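Local coordinates for isoflavone reductase (Medicago sativa, PDB 2GAS), which reduces 2'-hydroxyisoflavones such as 2'-hydroxyformononetin to chiral isoflavanones with NADPH, on the plant's route to the pterocarpan phytoalexin medicarpin, at residues L115-H120 with S135-I140; T148-H153 with K210-R215; K107-E112 with I199-D204; G186-E191 with S268-G273. All coordinates share one frame; numbering follows the deposited sequence.

Contact 1: L115-H120 with S135-I140; sequences LDVDRH and SIRRVI
The Arg137 chain runs extended from CG to NE and leaves its helix with CG anti to the carbonyl carbon (chi1 -70°). Asp116 has CG anti to its backbone N (chi1 -178°), so OD1 swings to the guanidinium. There the syn lone pair of Asp116 OD1 takes Arg137 NH1 at 2.8 Å, and NH2 adds a weak bond to the same oxygen. Asp116 OD1 also accepts Asp118 N, 3.0 Å away and above the carboxylate plane, which makes an Asx turn inside the type I turn from Asp116 to Arg119. Asp116 OD2 forms a salt bridge with Arg119 NH1. An alanine in place of Asp116 would remove both carboxylate oxygens and would probably loosen the turn and leave Arg137 less firmly held. Val117 CG2 lies over one face of the Arg137 guanidinium, 3.3 Å from NE. Arg138 bends at chi2 and chi3 and grips Asp118 end-on, tip to tip. Arg138 NH2 meets Asp118 OD1 at 2.8 Å and NH1 meets OD2 at 3.0 Å, both nearly in the guanidinium plane. Asp118 OD1 takes a further, weak bond from Arg137 NH1. Arg137 probably contributes to the NADP(+) site, so this network would hold a cofactor-site arginine. Glu112 holds Arg137 NH2 as well. The loop after strand 107-109 is thus tied to helix 126-143, with strand 148-151 packed against Arg137 through Tyr149 and Cys151.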
loop_
_atom_site.group_PDB
_atom_site.type_symbol
_atom_site.label_atom_id
_atom_site.label_comp_id
_atom_site.label_asym_id
_atom_site.label_seq_id
_atom_site.Cartn_x
_atom_site.Cartn_y
_atom_site.Cartn_z
ATOM N N LEU A 115 3.024 3.733 -4.824
ATOM C CA LEU A 115 4.163 4.568 -5.186
ATOM C C LEU A 115 3.940 5.975 -4.640
ATOM O O LEU A 115 2.878 6.279 -4.097
ATOM C CB LEU A 115 4.319 4.632 -6.712
ATOM C CG LEU A 115 3.387 5.573 -7.486
ATOM C CD1 LEU A 115 3.760 5.550 -8.956
ATOM C CD2 LEU A 115 1.939 5.154 -7.297
ATOM N N ASP A 116 4.946 6.833 -4.763
ATOM C CA ASP A 116 4.799 8.215 -4.320
ATOM C C ASP A 116 4.076 8.907 -5.483
ATOM O O ASP A 116 4.676 9.148 -6.531
ATOM C CB ASP A 116 6.169 8.859 -4.087
ATOM C CG ASP A 116 6.057 10.281 -3.587
ATOM O OD1 ASP A 116 4.945 10.836 -3.670
ATOM O OD2 ASP A 116 7.068 10.846 -3.118
ATOM N N VAL A 117 2.794 9.222 -5.300
ATOM C CA VAL A 117 2.014 9.834 -6.374
ATOM C C VAL A 117 2.444 11.230 -6.809
ATOM O O VAL A 117 1.915 11.765 -7.786
ATOM C CB VAL A 117 0.497 9.834 -6.047
ATOM C CG1 VAL A 117 0.004 8.405 -5.913
ATOM C CG2 VAL A 117 0.223 10.619 -4.770
ATOM N N ASP A 118 3.395 11.823 -6.098
ATOM C CA ASP A 118 3.897 13.138 -6.494
ATOM C C ASP A 118 5.183 12.934 -7.289
ATOM O O ASP A 118 5.835 13.894 -7.702
ATOM C CB ASP A 118 4.156 14.015 -5.268
ATOM C CG ASP A 118 2.888 14.673 -4.746
ATOM O OD1 ASP A 118 2.823 14.961 -3.535
ATOM O OD2 ASP A 118 1.963 14.912 -5.554
ATOM N N ARG A 119 5.530 11.667 -7.502
ATOM C CA ARG A 119 6.729 11.284 -8.245
ATOM C C ARG A 119 6.468 10.155 -9.237
ATOM O O ARG A 119 6.898 9.015 -9.022
ATOM C CB ARG A 119 7.831 10.825 -7.290
ATOM C CG ARG A 119 8.437 11.898 -6.419
ATOM C CD ARG A 119 9.598 11.288 -5.647
ATOM N NE ARG A 119 10.454 12.287 -5.024
ATOM C CZ ARG A 119 10.438 12.590 -3.731
ATOM N NH1 ARG A 119 9.606 11.971 -2.911
ATOM N NH2 ARG A 119 11.270 13.508 -3.259
ATOM N N HIS A 120 5.772 10.453 -10.326
ATOM C CA HIS A 120 5.504 9.424 -11.319
ATOM C C HIS A 120 5.439 10.011 -12.722
ATOM O O HIS A 120 5.314 11.223 -12.901
ATOM C CB HIS A 120 4.185 8.706 -11.019
ATOM C CG HIS A 120 2.973 9.455 -11.478
ATOM N ND1 HIS A 120 2.227 10.256 -10.638
ATOM C CD2 HIS A 120 2.393 9.546 -12.698
ATOM C CE1 HIS A 120 1.239 10.805 -11.322
ATOM N NE2 HIS A 120 1.317 10.391 -12.573
ATOM N N SER A 135 -4.457 14.669 -5.568
ATOM C CA SER A 135 -5.423 15.722 -5.264
ATOM C C SER A 135 -5.821 15.667 -3.797
ATOM O O SER A 135 -6.006 16.702 -3.153
ATOM C CB SER A 135 -6.659 15.586 -6.152
ATOM O OG SER A 135 -6.357 15.990 -7.474
ATOM N N ILE A 136 -5.961 14.456 -3.268
ATOM C CA ILE A 136 -6.307 14.297 -1.865
ATOM C C ILE A 136 -5.175 14.831 -0.988
ATOM O O ILE A 136 -5.420 15.429 0.061
ATOM C CB ILE A 136 -6.618 12.822 -1.545
ATOM C CG1 ILE A 136 -7.978 12.470 -2.156
ATOM C CG2 ILE A 136 -6.635 12.585 -0.041
ATOM C CD1 ILE A 136 -8.468 11.122 -1.793
ATOM N N ARG A 137 -3.933 14.632 -1.417
ATOM C CA ARG A 137 -2.804 15.156 -0.657
ATOM C C ARG A 137 -2.936 16.675 -0.572
ATOM O O ARG A 137 -2.733 17.259 0.487
ATOM C CB ARG A 137 -1.472 14.833 -1.335
ATOM C CG ARG A 137 -1.083 13.382 -1.300
ATOM C CD ARG A 137 0.344 13.225 -1.802
ATOM N NE ARG A 137 0.798 11.837 -1.722
ATOM C CZ ARG A 137 2.037 11.454 -1.981
ATOM N NH1 ARG A 137 2.951 12.353 -2.333
ATOM N NH2 ARG A 137 2.359 10.168 -1.909
ATOM N N ARG A 138 -3.281 17.303 -1.691
ATOM C CA ARG A 138 -3.423 18.753 -1.725
ATOM C C ARG A 138 -4.509 19.239 -0.770
ATOM O O ARG A 138 -4.352 20.282 -0.131
ATOM C CB ARG A 138 -3.715 19.229 -3.155
ATOM C CG ARG A 138 -2.620 18.877 -4.181
ATOM C CD ARG A 138 -1.267 19.500 -3.848
ATOM N NE ARG A 138 -0.424 18.671 -2.984
ATOM C CZ ARG A 138 0.257 17.604 -3.399
ATOM N NH1 ARG A 138 0.197 17.220 -4.669
ATOM N NH2 ARG A 138 1.026 16.936 -2.545
ATOM N N VAL A 139 -5.604 18.486 -0.664
ATOM C CA VAL A 139 -6.687 18.864 0.243
ATOM C C VAL A 139 -6.185 18.790 1.681
ATOM O O VAL A 139 -6.392 19.705 2.474
ATOM C CB VAL A 139 -7.904 17.930 0.100
ATOM C CG1 VAL A 139 -8.959 18.294 1.140
ATOM C CG2 VAL A 139 -8.486 18.043 -1.302
ATOM N N ILE A 140 -5.526 17.681 2.007
ATOM C CA ILE A 140 -4.971 17.465 3.338
ATOM C C ILE A 140 -4.008 18.590 3.722
ATOM O O ILE A 140 -4.074 19.133 4.827
ATOM C CB ILE A 140 -4.220 16.115 3.386
ATOM C CG1 ILE A 140 -5.219 14.967 3.250
ATOM C CG2 ILE A 140 -3.403 16.010 4.670
ATOM C CD1 ILE A 140 -4.561 13.611 3.064
#

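Contact 2: T148-H153 with K210-R215; sequences TYLCCH and KAVHIR
Val212 and Leu150 cross obliquely on one face of this parallel strand pair, with Leu150 CD2 4.1 Å from Val212 CB. Leu150 has CG anti to its backbone N (chi1 -161°), and this brings the end of the chain closer to the neighbouring strand. Thr148 meets Val212 on the same face, methyl to methyl, CG2 to CG2 at 3.7 Å. Its OG1 instead bonds to Thr207 O. The other face carries Tyr149, Cys151, Ala211 and His213. Ala211 CB sits at the edge of the Tyr149 ring, whose OH bonds to Glu141. Cys151 SG lies obliquely off the His213 ring, 4.9 Å from its centroid. Past the strands, Ile214 points toward the partner segment and lays CG1 against Cys152, 4.0 Å from Cys152 CB. The planes of the His153 ring and the Arg215 guanidinium are 28° apart, and Arg215 CD touches His153 CD2. The polar ends of His153, His213 and Arg215 converge on Tyr277: its OH bonds to His153 NE2 and His213 ND1, while Arg215 makes a cation-pi contact with its ring and a salt bridge to Glu286.

Four backbone bonds stitch the strands. Val212 N to Tyr149 O is the shortest, at 2.8 Å. Tyr149 bonds through N to Lys210 O and through O to Val212 N, the residues either side of its partner Ala211; Cys151 does the same with Val212 and Ile214. Beyond these, a water donates to Cys152 O and Ile214 O. This staggered bonding is the mark of parallel sheet, here in the NADP-binding Rossmann-like fold of the NmrA family.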
loop_
_atom_site.group_PDB
_atom_site.type_symbol
_atom_site.label_atom_id
_atom_site.label_comp_id
_atom_site.label_asym_id
_atom_site.label_seq_id
_atom_site.Cartn_x
_atom_site.Cartn_y
_atom_site.Cartn_z
ATOM N N THR A 148 0.893 11.817 7.057
ATOM C CA THR A 148 2.005 10.935 6.716
ATOM C C THR A 148 1.518 10.141 5.509
ATOM O O THR A 148 0.439 9.543 5.544
ATOM C CB THR A 148 2.396 9.957 7.836
ATOM O OG1 THR A 148 2.884 10.690 8.966
ATOM C CG2 THR A 148 3.514 9.018 7.342
ATOM N N TYR A 149 2.294 10.175 4.431
ATOM C CA TYR A 149 1.954 9.448 3.209
ATOM C C TYR A 149 2.829 8.206 3.203
ATOM O O TYR A 149 4.046 8.305 3.080
ATOM C CB TYR A 149 2.263 10.303 1.978
ATOM C CG TYR A 149 1.571 11.648 1.966
ATOM C CD1 TYR A 149 2.198 12.761 1.415
ATOM C CD2 TYR A 149 0.282 11.802 2.485
ATOM C CE1 TYR A 149 1.559 14.003 1.377
ATOM C CE2 TYR A 149 -0.363 13.036 2.449
ATOM C CZ TYR A 149 0.281 14.126 1.895
ATOM O OH TYR A 149 -0.360 15.345 1.857
ATOM N N LEU A 150 2.206 7.040 3.341
ATOM C CA LEU A 150 2.950 5.782 3.390
ATOM C C LEU A 150 3.096 5.222 1.977
ATOM O O LEU A 150 2.165 4.654 1.419
ATOM C CB LEU A 150 2.220 4.793 4.304
ATOM C CG LEU A 150 2.965 3.583 4.893
ATOM C CD1 LEU A 150 3.458 2.669 3.777
ATOM C CD2 LEU A 150 4.127 4.058 5.745
ATOM N N CYS A 151 4.277 5.408 1.399
ATOM C CA CYS A 151 4.558 4.951 0.044
ATOM C C CYS A 151 5.360 3.656 0.118
ATOM O O CYS A 151 6.592 3.673 0.183
ATOM C CB CYS A 151 5.335 6.039 -0.701
ATOM S SG CYS A 151 4.497 7.652 -0.644
ATOM N N CYS A 152 4.644 2.536 0.108
ATOM C CA CYS A 152 5.268 1.216 0.223
ATOM C C CYS A 152 5.578 0.547 -1.103
ATOM O O CYS A 152 6.082 -0.575 -1.134
ATOM C CB CYS A 152 4.376 0.292 1.051
ATOM S SG CYS A 152 2.731 0.040 0.335
ATOM N N HIS A 153 5.259 1.224 -2.198
ATOM C CA HIS A 153 5.512 0.683 -3.519
ATOM C C HIS A 153 4.860 -0.670 -3.811
ATOM O O HIS A 153 3.667 -0.833 -3.568
ATOM C CB HIS A 153 7.023 0.682 -3.774
ATOM C CG HIS A 153 7.576 2.063 -3.944
ATOM N ND1 HIS A 153 7.288 2.840 -5.044
ATOM C CD2 HIS A 153 8.281 2.854 -3.101
ATOM C CE1 HIS A 153 7.782 4.052 -4.869
ATOM N NE2 HIS A 153 8.389 4.087 -3.696
ATOM N N LYS A 210 5.203 14.287 6.468
ATOM C CA LYS A 210 6.249 13.683 5.649
ATOM C C LYS A 210 5.711 12.470 4.897
ATOM O O LYS A 210 4.706 11.870 5.294
ATOM C CB LYS A 210 7.405 13.200 6.532
ATOM C CG LYS A 210 8.208 14.281 7.243
ATOM C CD LYS A 210 9.356 14.769 6.382
ATOM C CE LYS A 210 10.418 15.468 7.214
ATOM N NZ LYS A 210 9.856 16.615 7.975
ATOM N N ALA A 211 6.389 12.123 3.810
ATOM C CA ALA A 211 6.052 10.938 3.040
ATOM C C ALA A 211 7.105 9.929 3.497
ATOM O O ALA A 211 8.296 10.252 3.542
ATOM C CB ALA A 211 6.195 11.205 1.544
ATOM N N VAL A 212 6.672 8.730 3.871
ATOM C CA VAL A 212 7.593 7.678 4.315
ATOM C C VAL A 212 7.709 6.686 3.165
ATOM O O VAL A 212 6.706 6.148 2.694
ATOM C CB VAL A 212 7.065 6.969 5.583
ATOM C CG1 VAL A 212 7.978 5.809 5.966
ATOM C CG2 VAL A 212 6.991 7.962 6.725
ATOM N N HIS A 213 8.937 6.450 2.714
ATOM C CA HIS A 213 9.187 5.565 1.582
ATOM C C HIS A 213 9.785 4.233 1.980
ATOM O O HIS A 213 10.769 4.183 2.718
ATOM C CB HIS A 213 10.134 6.264 0.611
ATOM C CG HIS A 213 9.703 7.651 0.263
ATOM N ND1 HIS A 213 8.903 7.930 -0.825
ATOM C CD2 HIS A 213 9.893 8.828 0.904
ATOM C CE1 HIS A 213 8.617 9.220 -0.836
ATOM N NE2 HIS A 213 9.204 9.787 0.203
ATOM N N ILE A 214 9.193 3.155 1.477
ATOM C CA ILE A 214 9.696 1.823 1.773
ATOM C C ILE A 214 10.453 1.278 0.563
ATOM O O ILE A 214 9.851 0.886 -0.435
ATOM C CB ILE A 214 8.548 0.836 2.111
ATOM C CG1 ILE A 214 7.607 1.443 3.156
ATOM C CG2 ILE A 214 9.132 -0.488 2.611
ATOM C CD1 ILE A 214 8.211 1.619 4.512
ATOM N N ARG A 215 11.778 1.304 0.638
ATOM C CA ARG A 215 12.640 0.760 -0.411
ATOM C C ARG A 215 13.661 -0.043 0.392
ATOM O O ARG A 215 14.701 0.483 0.776
ATOM C CB ARG A 215 13.358 1.863 -1.201
ATOM C CG ARG A 215 12.573 2.455 -2.372
ATOM C CD ARG A 215 11.950 3.797 -2.031
ATOM N NE ARG A 215 12.929 4.826 -1.667
ATOM C CZ ARG A 215 13.522 5.660 -2.522
ATOM N NH1 ARG A 215 13.257 5.606 -3.821
ATOM N NH2 ARG A 215 14.358 6.584 -2.065
HETATM O O HOH W 1 8.723 -1.528 -0.934
#

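Contact 3: K107-E112 with I199-D204; sequences KFFPSE and IRAAND
The Phe109 ring meets helix 191-202 at its edge, where Ala202 N and Ala201 C lie near the ring plane. Phe109 CZ comes to 3.6 Å from Ala202 N. The two alanine methyls are touched by the same end of the ring: CE1 lies 3.8 Å from Ala202 CB, and CZ lies 4.0 Å from Ala201 CB. In Phe108, on the opposite side of the strand, one ring face has Pro110 N above its centre. Strand 107-109 belongs to the parallel sheet of the Rossmann-like domain, with strand 148-151 bonded beside it, and the end of helix 191-202 packs on one side of it.

Lys107 supplies the polar half. Its CG is anti to the backbone N (chi1 -170°) and the chain then bends at chi2 and chi3, which takes NZ to carbonyls near the C-terminal end of the helix. Lys107 NZ bonds to Ala201 O at 2.8 Å, in the carbonyl plane and on a lone pair. It reaches Ala202 O at 3.0 Å from well above that carbonyl plane. The helix dipole probably favours the positive charge of NZ there. A water accepts from NZ and donates to Asp204 O, and Thr207 OG1 also bonds to NZ. A leucine in place of Lys107 would lose both carbonyl bonds and would probably weaken the hold of the strand on the helix end. Ala201 O also accepts from Asp204 N.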
loop_
_atom_site.group_PDB
_atom_site.type_symbol
_atom_site.label_atom_id
_atom_site.label_comp_id
_atom_site.label_asym_id
_atom_site.label_seq_id
_atom_site.Cartn_x
_atom_site.Cartn_y
_atom_site.Cartn_z
ATOM N N LYS A 107 -2.520 12.826 13.640
ATOM C CA LYS A 107 -1.913 12.349 12.400
ATOM C C LYS A 107 -2.908 11.570 11.559
ATOM O O LYS A 107 -3.638 10.731 12.072
ATOM C CB LYS A 107 -0.686 11.474 12.701
ATOM C CG LYS A 107 0.144 11.143 11.465
ATOM C CD LYS A 107 1.645 11.107 11.769
ATOM C CE LYS A 107 2.008 9.929 12.655
ATOM N NZ LYS A 107 3.470 9.880 12.960
ATOM N N PHE A 108 -2.940 11.869 10.264
ATOM C CA PHE A 108 -3.833 11.192 9.334
ATOM C C PHE A 108 -3.035 10.532 8.225
ATOM O O PHE A 108 -2.179 11.169 7.607
ATOM C CB PHE A 108 -4.828 12.187 8.717
ATOM C CG PHE A 108 -5.675 11.608 7.604
ATOM C CD1 PHE A 108 -6.327 10.387 7.759
ATOM C CD2 PHE A 108 -5.854 12.310 6.412
ATOM C CE1 PHE A 108 -7.144 9.880 6.744
ATOM C CE2 PHE A 108 -6.670 11.809 5.399
ATOM C CZ PHE A 108 -7.312 10.601 5.562
ATOM N N PHE A 109 -3.300 9.244 8.005
ATOM C CA PHE A 109 -2.663 8.482 6.939
ATOM C C PHE A 109 -3.702 8.270 5.851
ATOM O O PHE A 109 -4.613 7.461 6.016
ATOM C CB PHE A 109 -2.225 7.081 7.400
ATOM C CG PHE A 109 -0.952 7.049 8.198
ATOM C CD1 PHE A 109 -0.922 7.492 9.515
ATOM C CD2 PHE A 109 0.211 6.509 7.646
ATOM C CE1 PHE A 109 0.244 7.394 10.279
ATOM C CE2 PHE A 109 1.389 6.406 8.402
ATOM C CZ PHE A 109 1.405 6.846 9.719
ATOM N N PRO A 110 -3.603 9.005 4.734
ATOM C CA PRO A 110 -4.608 8.772 3.694
ATOM C C PRO A 110 -4.341 7.450 2.969
ATOM O O PRO A 110 -3.327 6.790 3.214
ATOM C CB PRO A 110 -4.458 9.993 2.784
ATOM C CG PRO A 110 -3.011 10.363 2.957
ATOM C CD PRO A 110 -2.797 10.201 4.438
ATOM N N SER A 111 -5.253 7.077 2.076
ATOM C CA SER A 111 -5.154 5.828 1.327
ATOM C C SER A 111 -4.067 5.875 0.256
ATOM O O SER A 111 -4.342 6.045 -0.933
ATOM C CB SER A 111 -6.516 5.501 0.696
ATOM O OG SER A 111 -6.498 4.239 0.056
ATOM N N GLU A 112 -2.825 5.719 0.698
ATOM C CA GLU A 112 -1.671 5.737 -0.187
ATOM C C GLU A 112 -1.296 4.283 -0.432
ATOM O O GLU A 112 -1.916 3.614 -1.252
ATOM C CB GLU A 112 -0.531 6.502 0.487
ATOM C CG GLU A 112 -0.789 8.011 0.620
ATOM C CD GLU A 112 -0.471 8.766 -0.657
ATOM O OE1 GLU A 112 0.362 8.261 -1.441
ATOM O OE2 GLU A 112 -1.032 9.866 -0.870
ATOM N N ILE A 199 2.791 1.337 11.281
ATOM C CA ILE A 199 2.640 1.621 12.701
ATOM C C ILE A 199 3.916 2.256 13.255
ATOM O O ILE A 199 3.852 3.128 14.118
ATOM C CB ILE A 199 2.256 0.339 13.489
ATOM C CG1 ILE A 199 0.815 -0.074 13.149
ATOM C CG2 ILE A 199 2.347 0.595 14.991
ATOM C CD1 ILE A 199 0.556 -0.348 11.699
ATOM N N ARG A 200 5.078 1.838 12.753
ATOM C CA ARG A 200 6.331 2.444 13.200
ATOM C C ARG A 200 6.271 3.930 12.864
ATOM O O ARG A 200 6.644 4.777 13.673
ATOM C CB ARG A 200 7.531 1.810 12.489
ATOM C CG ARG A 200 8.031 0.526 13.119
ATOM C CD ARG A 200 8.650 0.796 14.486
ATOM N NE ARG A 200 10.104 0.665 14.479
ATOM C CZ ARG A 200 10.938 1.639 14.828
ATOM N NH1 ARG A 200 10.459 2.815 15.208
ATOM N NH2 ARG A 200 12.247 1.437 14.804
ATOM N N ALA A 201 5.784 4.240 11.665
ATOM C CA ALA A 201 5.663 5.624 11.223
ATOM C C ALA A 201 4.629 6.366 12.072
ATOM O O ALA A 201 4.834 7.519 12.445
ATOM C CB ALA A 201 5.264 5.669 9.735
ATOM N N ALA A 202 3.527 5.692 12.389
ATOM C CA ALA A 202 2.469 6.312 13.183
ATOM C C ALA A 202 2.981 6.758 14.549
ATOM O O ALA A 202 2.624 7.832 15.030
ATOM C CB ALA A 202 1.313 5.336 13.351
ATOM N N ASN A 203 3.830 5.934 15.157
ATOM C CA ASN A 203 4.386 6.219 16.476
ATOM C C ASN A 203 5.651 7.075 16.456
ATOM O O ASN A 203 6.202 7.394 17.512
ATOM C CB ASN A 203 4.681 4.907 17.215
ATOM C CG ASN A 203 3.422 4.163 17.605
ATOM O OD1 ASN A 203 2.493 4.751 18.156
ATOM N ND2 ASN A 203 3.386 2.861 17.331
ATOM N N ASP A 204 6.100 7.446 15.262
ATOM C CA ASP A 204 7.307 8.251 15.100
ATOM C C ASP A 204 6.974 9.720 14.848
ATOM O O ASP A 204 6.492 10.081 13.778
ATOM C CB ASP A 204 8.136 7.687 13.938
ATOM C CG ASP A 204 9.377 8.513 13.637
ATOM O OD1 ASP A 204 9.766 9.358 14.473
ATOM O OD2 ASP A 204 9.975 8.304 12.563
HETATM O O HOH W 2 4.577 12.095 13.162
#

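Contact 4: G186-E191 with S268-G273; sequences GAYVTE and SQQIKG
Strand 185-189, in a three-stranded mixed sheet, meets the C-terminal end of helix 259-271 here. A wider, pi-type turn runs over 268-271. The tight part is at Gly186. The amide of Gln269 comes down on it, with NE2 3.6 Å from Gly186 CA. A side chain at Gly186 would point toward the helix, and its CB would clash with that nitrogen. Gln269 gets there with CG anti to the backbone N (chi1 -164°) and a bend at chi2.

The rest is looser. Tyr188 crosses Gln269 at about a right angle, ring and amide planes 75° apart. Gln269 NE2 gives Tyr188 OH a straight but long bond of 3.2 Å, which is weak. Gln270 NE2 only approaches the same hydroxyl, at 3.5 Å. Phe159 and Leu160 of helix 156-160 and Val226 of helix 223-234 pack on Tyr188, so the region is buried even where the two segments touch lightly. A water accepts from both Ala187 N and Gln269 NE2, bridging backbone and amide. The two glutamines are joined to each other, Gln270 NE2 donating to Gln269 OE1 at 2.9 Å in the plane of its own amide.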
loop_
_atom_site.group_PDB
_atom_site.type_symbol
_atom_site.label_atom_id
_atom_site.label_comp_id
_atom_site.label_asym_id
_atom_site.label_seq_id
_atom_site.Cartn_x
_atom_site.Cartn_y
_atom_site.Cartn_z
ATOM N N GLY A 186 12.870 -2.050 -8.766
ATOM C CA GLY A 186 11.518 -2.033 -8.233
ATOM C C GLY A 186 11.683 -2.261 -6.741
ATOM O O GLY A 186 12.714 -2.790 -6.327
ATOM N N ALA A 187 10.700 -1.867 -5.933
ATOM C CA ALA A 187 10.779 -2.052 -4.479
ATOM C C ALA A 187 9.620 -2.933 -4.023
ATOM O O ALA A 187 8.460 -2.604 -4.261
ATOM C CB ALA A 187 10.732 -0.692 -3.774
ATOM N N TYR A 188 9.941 -4.056 -3.378
ATOM C CA TYR A 188 8.936 -5.009 -2.918
ATOM C C TYR A 188 8.878 -5.157 -1.402
ATOM O O TYR A 188 9.901 -5.108 -0.726
ATOM C CB TYR A 188 9.199 -6.382 -3.543
ATOM C CG TYR A 188 9.244 -6.355 -5.049
ATOM C CD1 TYR A 188 10.441 -6.111 -5.722
ATOM C CD2 TYR A 188 8.085 -6.525 -5.802
ATOM C CE1 TYR A 188 10.484 -6.035 -7.112
ATOM C CE2 TYR A 188 8.115 -6.448 -7.197
ATOM C CZ TYR A 188 9.317 -6.202 -7.842
ATOM O OH TYR A 188 9.350 -6.109 -9.221
ATOM N N VAL A 189 7.673 -5.362 -0.882
ATOM C CA VAL A 189 7.468 -5.508 0.554
ATOM C C VAL A 189 6.201 -6.325 0.803
ATOM O O VAL A 189 5.215 -6.188 0.073
ATOM C CB VAL A 189 7.351 -4.106 1.227
ATOM C CG1 VAL A 189 6.173 -3.339 0.639
ATOM C CG2 VAL A 189 7.200 -4.244 2.732
ATOM N N THR A 190 6.218 -7.183 1.819
ATOM C CA THR A 190 5.036 -7.991 2.107
ATOM C C THR A 190 3.966 -7.131 2.770
ATOM O O THR A 190 4.270 -6.095 3.356
ATOM C CB THR A 190 5.351 -9.179 3.045
ATOM O OG1 THR A 190 5.687 -8.686 4.350
ATOM C CG2 THR A 190 6.518 -9.990 2.505
ATOM N N GLU A 191 2.711 -7.564 2.677
ATOM C CA GLU A 191 1.617 -6.819 3.289
ATOM C C GLU A 191 1.828 -6.744 4.798
ATOM O O GLU A 191 1.602 -5.703 5.410
ATOM C CB GLU A 191 0.266 -7.481 2.994
ATOM C CG GLU A 191 -0.155 -7.481 1.519
ATOM C CD GLU A 191 0.680 -8.418 0.669
ATOM O OE1 GLU A 191 0.996 -9.526 1.144
ATOM O OE2 GLU A 191 1.011 -8.058 -0.476
ATOM N N SER A 268 4.690 1.739 -15.366
ATOM C CA SER A 268 5.226 2.716 -14.437
ATOM C C SER A 268 6.231 2.092 -13.468
ATOM O O SER A 268 7.254 2.689 -13.152
ATOM C CB SER A 268 4.072 3.355 -13.652
ATOM O OG SER A 268 4.557 4.233 -12.649
ATOM N N GLN A 269 5.946 0.874 -13.017
ATOM C CA GLN A 269 6.808 0.193 -12.050
ATOM C C GLN A 269 8.026 -0.492 -12.673
ATOM O O GLN A 269 9.113 -0.477 -12.098
ATOM C CB GLN A 269 5.963 -0.836 -11.275
ATOM C CG GLN A 269 6.573 -1.390 -9.974
ATOM C CD GLN A 269 7.240 -2.755 -10.151
ATOM O OE1 GLN A 269 6.891 -3.517 -11.056
ATOM N NE2 GLN A 269 8.184 -3.076 -9.266
ATOM N N GLN A 270 7.841 -1.061 -13.858
ATOM C CA GLN A 270 8.898 -1.803 -14.543
ATOM C C GLN A 270 9.757 -1.028 -15.535
ATOM O O GLN A 270 10.941 -1.330 -15.693
ATOM C CB GLN A 270 8.277 -3.002 -15.267
ATOM C CG GLN A 270 7.583 -4.014 -14.352
ATOM C CD GLN A 270 8.517 -5.109 -13.873
ATOM O OE1 GLN A 270 9.154 -5.790 -14.681
ATOM N NE2 GLN A 270 8.596 -5.295 -12.559
ATOM N N ILE A 271 9.161 -0.050 -16.212
ATOM C CA ILE A 271 9.883 0.739 -17.208
ATOM C C ILE A 271 10.257 2.136 -16.742
ATOM O O ILE A 271 11.416 2.542 -16.842
ATOM C CB ILE A 271 9.063 0.856 -18.525
ATOM C CG1 ILE A 271 8.937 -0.520 -19.166
ATOM C CG2 ILE A 271 9.751 1.807 -19.504
ATOM C CD1 ILE A 271 10.252 -1.182 -19.304
ATOM N N LYS A 272 9.287 2.881 -16.230
ATOM C CA LYS A 272 9.571 4.237 -15.788
ATOM C C LYS A 272 10.339 4.265 -14.474
ATOM O O LYS A 272 10.964 5.272 -14.144
ATOM C CB LYS A 272 8.276 5.043 -15.651
ATOM C CG LYS A 272 7.440 5.132 -16.928
ATOM C CD LYS A 272 8.221 5.733 -18.093
ATOM C CE LYS A 272 8.552 7.196 -17.846
ATOM N NZ LYS A 272 9.136 7.848 -19.061
ATOM N N GLY A 273 10.296 3.160 -13.733
ATOM C CA GLY A 273 10.996 3.088 -12.461
ATOM C C GLY A 273 10.438 4.029 -11.409
ATOM O O GLY A 273 11.171 4.851 -10.852
HETATM O O HOH W 3 8.382 -0.761 -7.436
#

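Contacts 2, 3 and 4 are buried, while contact 1 is partly buried, with Asp118 and Arg138 at the surface. Contact 2 is the most central and is built on regular backbone bonding. Contact 3 lies next to it: Thr148 N probably bonds to Phe108 O, and helix 191-202 leads on to strand 210-213. Contact 1 relies on charge instead, though it joins contact 3 by apolar packing, Ile140 CD1 lying against Pro110 and Phe108. It also meets contact 2 where Asp116 packs on His213. Contact 4 is the most sparsely bonded, using amides and a water, and packs on contact 2 through Ala187. Contacts 3 and 4 do not touch; their centres are about 21 Å apart.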